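Local coordinates for protein methanogen homoaconitase large subunit (Methanocaldococcus jannaschii, PDB 4KP2) that forms the large subunit of a hydro-lyase that interconverts (R)-homocitrate and homoisocitrate through cis-homoaconitate in 2-oxosuberate biosynthesis, at residues Cys197-Arg202 with Lys282-Asp287. Residues are numbered along the deposited sequence; the frame is centred on the assembly and turned at random.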
# COMPACT_ATOMS: atom_id res chain seq x y z
N CYS A 197 -9.41 -7.96 29.10
CA CYS A 197 -8.77 -9.21 28.72
C CYS A 197 -7.88 -9.80 29.82
O CYS A 197 -7.45 -10.94 29.72
CB CYS A 197 -7.97 -9.04 27.42
SG CYS A 197 -8.95 -8.59 25.97
N LYS A 198 -7.60 -9.01 30.86
CA LYS A 198 -6.75 -9.47 31.95
C LYS A 198 -7.56 -10.08 33.08
O LYS A 198 -7.25 -11.16 33.57
CB LYS A 198 -5.90 -8.33 32.50
CG LYS A 198 -5.14 -7.57 31.45
CD LYS A 198 -4.43 -8.49 30.48
CE LYS A 198 -4.95 -8.26 29.06
NZ LYS A 198 -3.86 -8.04 28.07
N GLU A 199 -8.61 -9.36 33.48
CA GLU A 199 -9.49 -9.82 34.54
C GLU A 199 -10.14 -11.13 34.13
O GLU A 199 -10.43 -11.99 34.97
CB GLU A 199 -10.57 -8.77 34.83
CG GLU A 199 -10.73 -8.43 36.30
CD GLU A 199 -9.59 -7.57 36.83
OE1 GLU A 199 -8.86 -6.98 36.01
OE2 GLU A 199 -9.44 -7.48 38.07
N ILE A 200 -10.36 -11.29 32.83
CA ILE A 200 -10.98 -12.49 32.29
C ILE A 200 -9.94 -13.52 31.87
O ILE A 200 -9.97 -14.67 32.33
CB ILE A 200 -11.88 -12.16 31.09
CG1 ILE A 200 -13.01 -11.22 31.51
CG2 ILE A 200 -12.44 -13.43 30.48
CD1 ILE A 200 -14.00 -10.92 30.41
N GLY A 201 -9.02 -13.11 31.01
CA GLY A 201 -7.99 -14.01 30.51
C GLY A 201 -8.20 -14.34 29.04
O GLY A 201 -9.26 -14.08 28.48
N ARG A 202 -7.17 -14.91 28.41
CA ARG A 202 -7.24 -15.26 27.00
C ARG A 202 -8.10 -16.50 26.76
O ARG A 202 -8.41 -16.83 25.62
CB ARG A 202 -5.84 -15.47 26.42
CG ARG A 202 -5.03 -16.54 27.13
CD ARG A 202 -3.72 -16.81 26.39
NE ARG A 202 -2.80 -17.62 27.18
CZ ARG A 202 -1.73 -17.13 27.80
NH1 ARG A 202 -0.94 -17.93 28.51
NH2 ARG A 202 -1.44 -15.84 27.71
N LYS A 282 -21.28 -15.58 35.24
CA LYS A 282 -20.48 -14.79 36.16
C LYS A 282 -20.57 -13.32 35.78
O LYS A 282 -20.81 -12.98 34.62
CB LYS A 282 -19.02 -15.24 36.15
CG LYS A 282 -18.22 -14.73 37.34
CD LYS A 282 -18.79 -15.28 38.64
CE LYS A 282 -18.36 -14.46 39.84
NZ LYS A 282 -18.97 -13.10 39.82
N GLU A 283 -20.41 -12.44 36.76
CA GLU A 283 -20.46 -11.01 36.50
C GLU A 283 -19.19 -10.34 36.98
O GLU A 283 -18.75 -10.57 38.11
CB GLU A 283 -21.65 -10.37 37.21
CG GLU A 283 -22.98 -11.04 36.87
CD GLU A 283 -24.17 -10.35 37.54
OE1 GLU A 283 -24.03 -9.17 37.95
OE2 GLU A 283 -25.24 -10.99 37.64
N ILE A 284 -18.60 -9.51 36.12
CA ILE A 284 -17.38 -8.80 36.46
C ILE A 284 -17.56 -7.29 36.28
O ILE A 284 -18.30 -6.84 35.40
CB ILE A 284 -16.17 -9.33 35.63
CG1 ILE A 284 -15.03 -9.78 36.56
CG2 ILE A 284 -15.67 -8.30 34.63
CD1 ILE A 284 -14.41 -8.66 37.36
N GLU A 285 -16.90 -6.52 37.13
CA GLU A 285 -16.95 -5.07 37.04
C GLU A 285 -15.53 -4.51 36.98
O GLU A 285 -14.65 -4.95 37.73
CB GLU A 285 -17.72 -4.48 38.22
CG GLU A 285 -17.81 -2.96 38.21
CD GLU A 285 -18.87 -2.43 39.16
OE1 GLU A 285 -19.99 -2.98 39.16
OE2 GLU A 285 -18.58 -1.47 39.90
N ILE A 286 -15.31 -3.56 36.09
CA ILE A 286 -13.97 -3.02 35.86
C ILE A 286 -13.86 -1.56 36.28
O ILE A 286 -14.61 -0.71 35.81
CB ILE A 286 -13.56 -3.15 34.39
CG1 ILE A 286 -13.53 -4.63 33.97
CG2 ILE A 286 -12.21 -2.51 34.15
CD1 ILE A 286 -12.54 -5.46 34.76
N ASP A 287 -12.91 -1.27 37.16
CA ASP A 287 -12.60 0.10 37.54
C ASP A 287 -11.84 0.78 36.41
O ASP A 287 -11.01 0.16 35.75
CB ASP A 287 -11.77 0.12 38.83
CG ASP A 287 -10.52 -0.73 38.74
OD1 ASP A 287 -10.53 -1.71 37.96
OD2 ASP A 287 -9.54 -0.43 39.44
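The C-terminal end of helix 189-200 packs against one face of the mixed sheet of this aconitase-family subunit, where the side chain of Glu199 meets Ile284 and Ile286 of strand 282-286. The join is small, burying 139 Å² in all, and is made by aliphatic carbons, with no hydrogen bond across it. Glu199 CG touches both isoleucines through their terminal methyls, at 3.8 Å from Ile284 CD1 and likewise 3.8 Å from Ile286 CD1. Glu199 CB adds a 3.9 Å contact to the same methyl, Ile286 CD1. The approaches differ: the glutamate chain crosses Ile284 at about a right angle but runs past Ile286 in the opposite direction. In Ile286, CG1 stands anti to the carbonyl carbon (chi1 -61°), and CD1 extends from this branch to the helix. The Glu199 chain bends at chi2 (74°), and its carboxylate is engaged within its own helix, OE1 forming a salt bridge with Arg195. The helix ends close by: Gly201 N still bonds to Cys197 O at 3.0 Å, yet Gly201 itself has positive phi (110°). Ile284 and Ile286 alternate with Glu285, whose side chain starts away from the helix. Ile284 and Ile200 both touch Val178 of strand 167-180, with which strand 282-286 pairs in parallel, while Ile200 and Cys197 also meet Met235, so the helix end touches both the sheet and the loop that carries Met235.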